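Local coordinates for protein N-(5'-phosphoribosyl)anthranilate isomerase (Thermococcus kodakarensis, PDB 5LHF) that catalyses the isomerisation of N-(5-phospho-beta-D-ribosyl)anthranilate to 1-(2-carboxyphenylamino)-1-deoxy-D-ribulose 5-phosphate, a step of tryptophan biosynthesis, at residues 78-83 against 132-137; 105-110 against 148-153; 120-125 against 155-160. All blocks are in the same frame, centred on the assembly; numbering follows the deposited sequence.

Interaction 1. Residues 78-83 against 132-137; sequences YIQVHS and KILLDT
Gln80 and Leu134 make the van der Waals part of this contact, amide against methyl. Leu134 directs its side chain at strand 78-81, CG anti to the backbone N (chi1 -172°), and its CD1 lies over one face of the Gln80 carboxamide, 3.8 Å from NE2. The same methyl also reaches OE1 of Gln80, at 4.1 Å. That OE1 is held elsewhere, by a hydrogen bond from Lys7 NZ, which pins down the oxygen side of the amide. Strands 78-81 and 132-136 are not neighbours: in the eight-stranded parallel beta barrel of this TIM-barrel enzyme strand 100-106 runs between them, and the side chains meet inside the barrel. Gln80 also leans on Met102 of that middle strand, and Leu134 on Val160 and Ala162 of the next strand along.

The polar part lies at the C-terminal ends of the strands, the rim where TIM-barrel enzymes carry their active sites. Here the carboxylate of Asp136 stands almost perpendicular to the imidazole of His82, the planes 87° apart. OD1 of Asp136 lies at the edge of the ring, near its plane, and 4.1 Å from CE1 of His82.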
loop_
_atom_site.group_PDB
_atom_site.type_symbol
_atom_site.label_atom_id
_atom_site.label_comp_id
_atom_site.label_asym_id
_atom_site.label_seq_id
_atom_site.Cartn_x
_atom_site.Cartn_y
_atom_site.Cartn_z
ATOM N N TYR A 78 -1.942 -11.644 4.731
ATOM C CA TYR A 78 -2.325 -10.287 4.361
ATOM C C TYR A 78 -2.246 -10.164 2.853
ATOM O O TYR A 78 -1.292 -10.651 2.246
ATOM C CB TYR A 78 -1.380 -9.248 4.977
ATOM C CG TYR A 78 -1.440 -9.219 6.481
ATOM C CD1 TYR A 78 -2.302 -8.342 7.143
ATOM C CD2 TYR A 78 -0.643 -10.064 7.243
ATOM C CE1 TYR A 78 -2.366 -8.314 8.522
ATOM C CE2 TYR A 78 -0.700 -10.042 8.615
ATOM C CZ TYR A 78 -1.565 -9.169 9.249
ATOM O OH TYR A 78 -1.621 -9.152 10.624
ATOM N N ILE A 79 -3.231 -9.503 2.245
ATOM C CA ILE A 79 -3.184 -9.256 0.812
ATOM C C ILE A 79 -3.511 -7.795 0.553
ATOM O O ILE A 79 -4.296 -7.167 1.275
ATOM C CB ILE A 79 -4.138 -10.181 0.003
ATOM C CG1 ILE A 79 -5.608 -9.917 0.328
ATOM C CG2 ILE A 79 -3.798 -11.652 0.254
ATOM C CD1 ILE A 79 -6.577 -10.730 -0.550
ATOM N N GLN A 80 -2.870 -7.249 -0.470
ATOM C CA GLN A 80 -3.126 -5.882 -0.914
ATOM C C GLN A 80 -3.685 -5.983 -2.323
ATOM O O GLN A 80 -2.972 -6.368 -3.255
ATOM C CB GLN A 80 -1.866 -5.027 -0.866
ATOM C CG GLN A 80 -2.010 -3.650 -1.527
ATOM C CD GLN A 80 -0.896 -2.701 -1.102
ATOM O OE1 GLN A 80 -0.352 -2.812 -0.006
ATOM N NE2 GLN A 80 -0.498 -1.829 -2.003
ATOM N N VAL A 81 -4.958 -5.643 -2.467
ATOM C CA VAL A 81 -5.667 -5.775 -3.735
ATOM C C VAL A 81 -5.566 -4.439 -4.462
ATOM O O VAL A 81 -6.195 -3.451 -4.064
ATOM C CB VAL A 81 -7.121 -6.196 -3.508
ATOM C CG1 VAL A 81 -7.907 -6.222 -4.815
ATOM C CG2 VAL A 81 -7.159 -7.558 -2.852
ATOM N N HIS A 82 -4.739 -4.407 -5.505
ATOM C CA HIS A 82 -4.496 -3.254 -6.367
ATOM C C HIS A 82 -5.318 -3.336 -7.638
ATOM O O HIS A 82 -4.802 -3.133 -8.740
ATOM C CB HIS A 82 -3.012 -3.161 -6.711
ATOM C CG HIS A 82 -2.274 -2.103 -5.959
ATOM N ND1 HIS A 82 -2.339 -0.769 -6.297
ATOM C CD2 HIS A 82 -1.443 -2.181 -4.896
ATOM C CE1 HIS A 82 -1.593 -0.069 -5.465
ATOM N NE2 HIS A 82 -1.036 -0.903 -4.607
ATOM N N SER A 83 -6.591 -3.685 -7.510
ATOM C CA SER A 83 -7.475 -3.858 -8.650
ATOM C C SER A 83 -8.894 -3.642 -8.160
ATOM O O SER A 83 -9.143 -3.526 -6.958
ATOM C CB SER A 83 -7.326 -5.239 -9.295
ATOM O OG SER A 83 -8.138 -6.196 -8.639
ATOM N N LYS A 132 -8.010 -2.270 5.784
ATOM C CA LYS A 132 -7.270 -1.039 5.550
ATOM C C LYS A 132 -7.561 -0.501 4.160
ATOM O O LYS A 132 -7.782 -1.260 3.213
ATOM C CB LYS A 132 -5.754 -1.238 5.711
ATOM C CG LYS A 132 -5.264 -1.337 7.150
ATOM C CD LYS A 132 -3.742 -1.195 7.209
ATOM C CE LYS A 132 -3.172 -1.491 8.597
ATOM N NZ LYS A 132 -3.332 -0.375 9.560
ATOM N N ILE A 133 -7.533 0.825 4.057
ATOM C CA ILE A 133 -7.766 1.562 2.821
ATOM C C ILE A 133 -6.461 2.236 2.430
ATOM O O ILE A 133 -5.916 3.034 3.206
ATOM C CB ILE A 133 -8.869 2.618 2.996
ATOM C CG1 ILE A 133 -10.224 1.966 3.295
ATOM C CG2 ILE A 133 -8.931 3.549 1.791
ATOM C CD1 ILE A 133 -10.735 1.128 2.185
ATOM N N LEU A 134 -5.954 1.932 1.237
ATOM C CA LEU A 134 -4.788 2.624 0.702
ATOM C C LEU A 134 -5.222 3.546 -0.428
ATOM O O LEU A 134 -5.975 3.135 -1.316
ATOM C CB LEU A 134 -3.730 1.630 0.207
ATOM C CG LEU A 134 -2.372 2.196 -0.214
ATOM C CD1 LEU A 134 -1.231 1.219 0.184
ATOM C CD2 LEU A 134 -2.350 2.442 -1.725
ATOM N N LEU A 135 -4.749 4.790 -0.386
ATOM C CA LEU A 135 -5.022 5.772 -1.430
ATOM C C LEU A 135 -3.741 5.974 -2.234
ATOM O O LEU A 135 -2.744 6.487 -1.713
ATOM C CB LEU A 135 -5.526 7.096 -0.840
ATOM C CG LEU A 135 -6.865 7.079 -0.092
ATOM C CD1 LEU A 135 -7.330 8.491 0.301
ATOM C CD2 LEU A 135 -7.928 6.381 -0.918
ATOM N N ASP A 136 -3.773 5.587 -3.501
ATOM C CA ASP A 136 -2.604 5.643 -4.376
ATOM C C ASP A 136 -2.645 6.940 -5.186
ATOM O O ASP A 136 -3.403 7.051 -6.152
ATOM C CB ASP A 136 -2.583 4.415 -5.279
ATOM C CG ASP A 136 -1.285 4.273 -6.037
ATOM O OD1 ASP A 136 -1.306 3.656 -7.114
ATOM O OD2 ASP A 136 -0.244 4.783 -5.566
ATOM N N THR A 137 -1.809 7.907 -4.814
ATOM C CA THR A 137 -1.793 9.225 -5.440
ATOM C C THR A 137 -0.913 9.241 -6.693
ATOM O O THR A 137 0.026 8.456 -6.830
ATOM C CB THR A 137 -1.296 10.280 -4.454
ATOM O OG1 THR A 137 0.057 9.991 -4.087
ATOM C CG2 THR A 137 -2.156 10.283 -3.204
#

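Interaction 2. Residues 105-110 against 148-153; sequences FMVPRE and RVSAII
Val107 and Val149 each set CG1 anti to the backbone N (chi1 -178° and 173°), and because both CB atoms already face the opposing segment, these two methyls are the ones brought together. Val107 CG1 lies 3.8 Å from Val149 CG1 and equally close to the CB of Val149. The branches pass alongside each other in opposite directions.

The second methyl of Val107 serves another neighbour. CG2 comes within 3.9 Å of Ser150 OG, a van der Waals contact of methyl with hydroxyl oxygen. Ser150 keeps OG beside its own backbone N, chi1 -58°, and hydrogen-bonds it to the carbonyl of Asp146, one helical turn back. The buried hydroxyl is thus satisfied within its own helix, and what Val107 meets is an oxygen already engaged. One residue thereby bridges two successive positions of the helix. Arg109, two residues further on, adds a polar tie through a salt bridge from NH2 to Asp146 OD2 in an earlier turn of the same helix.

Val107 immediately follows strand 100-106, so within the (beta/alpha)8 barrel the contact fastens the loop at the C-terminal end of that strand to helix 143-156, the helix that follows the neighbouring strand 132-136. Its side chain also touches Thr137, just past strand 132-136. The helix itself rests on Leu135 of that strand through Ser150 and Ile153, with helix 114-126 meeting it at Ile153 and helix 170-177 at Ser150.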
loop_
_atom_site.group_PDB
_atom_site.type_symbol
_atom_site.label_atom_id
_atom_site.label_comp_id
_atom_site.label_asym_id
_atom_site.label_seq_id
_atom_site.Cartn_x
_atom_site.Cartn_y
_atom_site.Cartn_z
ATOM N N PHE A 105 -6.961 2.147 -3.823
ATOM C CA PHE A 105 -7.838 2.944 -4.672
ATOM C C PHE A 105 -7.025 4.019 -5.374
ATOM O O PHE A 105 -6.236 4.721 -4.734
ATOM C CB PHE A 105 -8.955 3.621 -3.861
ATOM C CG PHE A 105 -9.925 2.665 -3.238
ATOM C CD1 PHE A 105 -11.058 2.256 -3.928
ATOM C CD2 PHE A 105 -9.707 2.171 -1.962
ATOM C CE1 PHE A 105 -11.954 1.373 -3.351
ATOM C CE2 PHE A 105 -10.603 1.291 -1.380
ATOM C CZ PHE A 105 -11.732 0.894 -2.078
ATOM N N MET A 106 -7.232 4.168 -6.678
ATOM C CA MET A 106 -6.670 5.314 -7.376
ATOM C C MET A 106 -7.444 6.572 -6.994
ATOM O O MET A 106 -8.659 6.536 -6.781
ATOM C CB MET A 106 -6.714 5.103 -8.889
ATOM C CG MET A 106 -5.783 4.014 -9.407
ATOM S SD MET A 106 -5.930 3.762 -11.193
ATOM C CE MET A 106 -7.653 3.280 -11.325
ATOM N N VAL A 107 -6.731 7.685 -6.879
ATOM C CA VAL A 107 -7.392 8.953 -6.574
ATOM C C VAL A 107 -7.919 9.545 -7.878
ATOM O O VAL A 107 -7.124 9.926 -8.750
ATOM C CB VAL A 107 -6.442 9.925 -5.862
ATOM C CG1 VAL A 107 -7.182 11.200 -5.513
ATOM C CG2 VAL A 107 -5.845 9.268 -4.628
ATOM N N PRO A 108 -9.237 9.633 -8.059
ATOM C CA PRO A 108 -9.776 10.118 -9.335
ATOM C C PRO A 108 -9.427 11.577 -9.584
ATOM O O PRO A 108 -9.261 12.371 -8.654
ATOM C CB PRO A 108 -11.293 9.938 -9.177
ATOM C CG PRO A 108 -11.474 9.019 -8.004
ATOM C CD PRO A 108 -10.298 9.256 -7.110
ATOM N N ARG A 109 -9.330 11.930 -10.863
ATOM C CA ARG A 109 -9.095 13.304 -11.294
ATOM C C ARG A 109 -10.152 13.720 -12.308
ATOM O O ARG A 109 -9.849 14.214 -13.396
ATOM C CB ARG A 109 -7.696 13.468 -11.883
ATOM C CG ARG A 109 -6.560 13.439 -10.853
ATOM C CD ARG A 109 -5.213 13.422 -11.569
ATOM N NE ARG A 109 -4.082 13.374 -10.652
ATOM C CZ ARG A 109 -2.817 13.500 -11.036
ATOM N NH1 ARG A 109 -2.534 13.679 -12.320
ATOM N NH2 ARG A 109 -1.838 13.454 -10.140
ATOM N N GLU A 110 -11.420 13.510 -11.961
ATOM C CA GLU A 110 -12.528 13.768 -12.869
ATOM C C GLU A 110 -13.127 15.162 -12.710
ATOM O O GLU A 110 -14.025 15.528 -13.477
ATOM C CB GLU A 110 -13.620 12.714 -12.672
ATOM C CG GLU A 110 -13.143 11.284 -12.849
ATOM C CD GLU A 110 -12.388 11.079 -14.148
ATOM O OE1 GLU A 110 -12.814 11.639 -15.182
ATOM O OE2 GLU A 110 -11.366 10.359 -14.136
ATOM N N ARG A 148 -5.573 17.007 -1.899
ATOM C CA ARG A 148 -6.797 17.636 -1.406
ATOM C C ARG A 148 -7.939 16.636 -1.316
ATOM O O ARG A 148 -8.738 16.676 -0.371
ATOM C CB ARG A 148 -7.198 18.801 -2.308
ATOM C CG ARG A 148 -6.257 19.958 -2.258
ATOM C CD ARG A 148 -6.492 20.868 -3.436
ATOM N NE ARG A 148 -5.308 21.642 -3.779
ATOM C CZ ARG A 148 -4.899 22.717 -3.120
ATOM N NH1 ARG A 148 -5.574 23.153 -2.071
ATOM N NH2 ARG A 148 -3.815 23.354 -3.512
ATOM N N VAL A 149 -8.046 15.744 -2.304
ATOM C CA VAL A 149 -9.041 14.679 -2.237
ATOM C C VAL A 149 -8.758 13.774 -1.047
ATOM O O VAL A 149 -9.654 13.465 -0.250
ATOM C CB VAL A 149 -9.059 13.881 -3.553
ATOM C CG1 VAL A 149 -9.978 12.664 -3.428
ATOM C CG2 VAL A 149 -9.477 14.774 -4.719
ATOM N N SER A 150 -7.500 13.338 -0.911
ATOM C CA SER A 150 -7.155 12.373 0.123
ATOM C C SER A 150 -7.392 12.948 1.509
ATOM O O SER A 150 -7.806 12.225 2.429
ATOM C CB SER A 150 -5.697 11.935 -0.041
ATOM O OG SER A 150 -5.496 11.366 -1.327
ATOM N N ALA A 151 -7.136 14.250 1.681
ATOM C CA ALA A 151 -7.349 14.867 2.983
ATOM C C ALA A 151 -8.808 14.773 3.410
ATOM O O ALA A 151 -9.098 14.582 4.597
ATOM C CB ALA A 151 -6.882 16.324 2.960
ATOM N N ILE A 152 -9.739 14.871 2.460
ATOM C CA ILE A 152 -11.149 14.711 2.802
ATOM C C ILE A 152 -11.451 13.264 3.184
ATOM O O ILE A 152 -12.166 13.002 4.160
ATOM C CB ILE A 152 -12.037 15.196 1.641
ATOM C CG1 ILE A 152 -11.846 16.704 1.425
ATOM C CG2 ILE A 152 -13.496 14.877 1.923
ATOM C CD1 ILE A 152 -12.511 17.250 0.153
ATOM N N ILE A 153 -10.901 12.304 2.432
ATOM C CA ILE A 153 -11.122 10.893 2.733
ATOM C C ILE A 153 -10.565 10.538 4.105
ATOM O O ILE A 153 -11.150 9.726 4.836
ATOM C CB ILE A 153 -10.495 10.006 1.642
ATOM C CG1 ILE A 153 -10.899 10.470 0.235
ATOM C CG2 ILE A 153 -10.859 8.547 1.881
ATOM C CD1 ILE A 153 -12.358 10.348 -0.059
#

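Interaction 3. Residues 120-125 against 155-160; sequences RLLELI and KEYPIV
The ring of Tyr157 is gripped by helix 114-126 from two directions at once, a methyl of Ile125 over one face and a methyl of Leu122 at the edge, in the ring plane, and both are closest to the same ring carbon. Ile125 CG2 stands 4.0 Å from the centroid of the Tyr157 ring and 23° off its normal, a CH-pi contact offset toward the CE2 side, where the methyl is 3.7 Å from Tyr157 CE2. Leu122 CD2 presses still closer, 3.5 Å from Tyr157 CE2, and is also near CD2 of the ring. Ile125 owes its reach to a side chain directed at the tyrosine, with CG2 lying anti to the backbone N. Leu122 starts off to one side; its chi2 of 166° sends CD1 out anti to CA and leaves CD2 as the branch turned to the Tyr157 edge.

Glu156 joins with its aliphatic base: CB lies 4.1 Å from Leu122 CD2, while the chain bends at chi2 and carries the carboxylate away from the helix. Leu122 CD2 thus meets two consecutive residues, the Tyr157 edge and the Glu156 stem, on one side. An alanine in place of Tyr157 would probably leave Ile125 CG2 without its aromatic face and open a gap beside Leu122 CD2, with less to hold the two helices together at this end.

Beyond the tyrosine the chain turns sharply, Pro158 being the centre of an inverse gamma turn, and Ile159 then packs under the helices against Ile133, Leu135 and Ile153. Ile153 also touches Leu122 and Ile125, extending the apolar seam along helix 143-156. Such a seam is characteristic of the outer layer of a (beta/alpha)8 barrel, where two consecutive helices lie side by side over the strands, here at the turn leading from helix 143-156 into strand 160-162.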
loop_
_atom_site.group_PDB
_atom_site.type_symbol
_atom_site.label_atom_id
_atom_site.label_comp_id
_atom_site.label_asym_id
_atom_site.label_seq_id
_atom_site.Cartn_x
_atom_site.Cartn_y
_atom_site.Cartn_z
ATOM N N ARG A 120 -17.038 11.010 -5.027
ATOM C CA ARG A 120 -17.017 9.792 -5.822
ATOM C C ARG A 120 -16.153 8.721 -5.161
ATOM O O ARG A 120 -16.499 7.534 -5.176
ATOM C CB ARG A 120 -16.505 10.122 -7.223
ATOM C CG ARG A 120 -16.373 8.949 -8.181
ATOM C CD ARG A 120 -15.960 9.451 -9.557
ATOM N NE ARG A 120 -16.319 10.858 -9.738
ATOM C CZ ARG A 120 -15.440 11.856 -9.783
ATOM N NH1 ARG A 120 -14.145 11.597 -9.667
ATOM N NH2 ARG A 120 -15.857 13.107 -9.942
ATOM N N LEU A 121 -15.032 9.119 -4.559
ATOM C CA LEU A 121 -14.135 8.115 -3.996
ATOM C C LEU A 121 -14.747 7.469 -2.763
ATOM O O LEU A 121 -14.611 6.259 -2.561
ATOM C CB LEU A 121 -12.778 8.738 -3.666
ATOM C CG LEU A 121 -11.680 7.764 -3.223
ATOM C CD1 LEU A 121 -11.672 6.508 -4.098
ATOM C CD2 LEU A 121 -10.316 8.462 -3.241
ATOM N N LEU A 122 -15.442 8.257 -1.937
ATOM C CA LEU A 122 -16.054 7.711 -0.730
ATOM C C LEU A 122 -17.132 6.690 -1.061
ATOM O O LEU A 122 -17.304 5.708 -0.328
ATOM C CB LEU A 122 -16.637 8.838 0.128
ATOM C CG LEU A 122 -15.638 9.593 1.001
ATOM C CD1 LEU A 122 -16.248 10.884 1.542
ATOM C CD2 LEU A 122 -15.166 8.716 2.141
ATOM N N GLU A 123 -17.880 6.904 -2.144
ATOM C CA GLU A 123 -18.932 5.942 -2.454
ATOM C C GLU A 123 -18.348 4.614 -2.922
ATOM O O GLU A 123 -18.915 3.559 -2.628
ATOM C CB GLU A 123 -19.920 6.512 -3.480
ATOM C CG GLU A 123 -19.346 6.906 -4.835
ATOM C CD GLU A 123 -19.164 5.729 -5.796
ATOM O OE1 GLU A 123 -19.894 4.719 -5.669
ATOM O OE2 GLU A 123 -18.281 5.818 -6.679
ATOM N N LEU A 124 -17.211 4.639 -3.623
ATOM C CA LEU A 124 -16.561 3.384 -3.998
ATOM C C LEU A 124 -16.007 2.673 -2.768
ATOM O O LEU A 124 -16.153 1.455 -2.629
ATOM C CB LEU A 124 -15.455 3.647 -5.021
ATOM C CG LEU A 124 -14.705 2.411 -5.540
ATOM C CD1 LEU A 124 -15.679 1.361 -6.106
ATOM C CD2 LEU A 124 -13.637 2.796 -6.570
ATOM N N ILE A 125 -15.397 3.429 -1.851
ATOM C CA ILE A 125 -14.785 2.839 -0.663
ATOM C C ILE A 125 -15.834 2.172 0.221
ATOM O O ILE A 125 -15.606 1.085 0.770
ATOM C CB ILE A 125 -13.990 3.920 0.094
ATOM C CG1 ILE A 125 -12.826 4.393 -0.781
ATOM C CG2 ILE A 125 -13.512 3.409 1.440
ATOM C CD1 ILE A 125 -12.032 5.567 -0.198
ATOM N N LYS A 155 -10.490 12.029 6.830
ATOM C CA LYS A 155 -11.319 12.370 7.981
ATOM C C LYS A 155 -12.327 11.271 8.299
ATOM O O LYS A 155 -12.744 11.139 9.457
ATOM C CB LYS A 155 -12.038 13.701 7.737
ATOM C CG LYS A 155 -11.080 14.878 7.621
ATOM C CD LYS A 155 -11.808 16.153 7.249
ATOM C CE LYS A 155 -10.837 17.216 6.774
ATOM N NZ LYS A 155 -11.518 18.519 6.554
ATOM N N GLU A 156 -12.717 10.476 7.296
ATOM C CA GLU A 156 -13.718 9.421 7.442
ATOM C C GLU A 156 -13.129 8.039 7.674
ATOM O O GLU A 156 -13.797 7.182 8.268
ATOM C CB GLU A 156 -14.614 9.352 6.199
ATOM C CG GLU A 156 -15.466 10.580 5.969
ATOM C CD GLU A 156 -16.119 11.086 7.243
ATOM O OE1 GLU A 156 -16.786 10.281 7.933
ATOM O OE2 GLU A 156 -15.950 12.286 7.560
ATOM N N TYR A 157 -11.922 7.781 7.188
ATOM C CA TYR A 157 -11.273 6.491 7.361
ATOM C C TYR A 157 -9.823 6.720 7.741
ATOM O O TYR A 157 -9.216 7.707 7.314
ATOM C CB TYR A 157 -11.321 5.645 6.080
ATOM C CG TYR A 157 -12.715 5.341 5.576
ATOM C CD1 TYR A 157 -13.450 4.284 6.101
ATOM C CD2 TYR A 157 -13.290 6.100 4.563
ATOM C CE1 TYR A 157 -14.722 3.999 5.639
ATOM C CE2 TYR A 157 -14.560 5.819 4.092
ATOM C CZ TYR A 157 -15.272 4.771 4.636
ATOM O OH TYR A 157 -16.539 4.496 4.175
ATOM N N PRO A 158 -9.212 5.778 8.549
ATOM C CA PRO A 158 -7.764 5.833 8.826
ATOM C C PRO A 158 -6.966 5.299 7.637
ATOM O O PRO A 158 -6.503 4.164 7.592
ATOM C CB PRO A 158 -7.629 4.954 10.072
ATOM C CG PRO A 158 -8.729 3.956 9.934
ATOM C CD PRO A 158 -9.871 4.662 9.250
ATOM N N ILE A 159 -6.808 6.144 6.623
ATOM C CA ILE A 159 -6.297 5.666 5.343
ATOM C C ILE A 159 -4.772 5.578 5.382
ATOM O O ILE A 159 -4.101 6.203 6.210
ATOM C CB ILE A 159 -6.777 6.565 4.187
ATOM C CG1 ILE A 159 -6.213 7.981 4.323
ATOM C CG2 ILE A 159 -8.317 6.589 4.119
ATOM C CD1 ILE A 159 -5.180 8.340 3.287
ATOM N N VAL A 160 -4.224 4.776 4.473
ATOM C CA VAL A 160 -2.789 4.693 4.231
ATOM C C VAL A 160 -2.504 5.472 2.954
ATOM O O VAL A 160 -3.034 5.138 1.886
ATOM C CB VAL A 160 -2.318 3.234 4.093
ATOM C CG1 VAL A 160 -0.814 3.175 3.797
ATOM C CG2 VAL A 160 -2.647 2.428 5.346
#

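How the interactions relate
From the N terminus the segments come in the order 78-83, 105-110, 120-125, 132-137, 148-153 and 155-160. Interaction 1 opens first and closes at 132-137, spanning 48 intervening residues; interaction 2, begun at 105-110, closes at 148-153, and interaction 3, begun at 120-125, closes last at 155-160. Each pair crosses and none nests. Interaction 1 spans the barrel interior, whereas interaction 2 ties the loop after strand 100-106 to helix 143-156, and interaction 3 joins helix 114-126 to the end of that helix and the turn after it. Strand 132-136 connects them, its backbone pairing with Phe105 on one side and Val160 on the other. Arg120 against Pro108 joins interactions 2 and 3 directly.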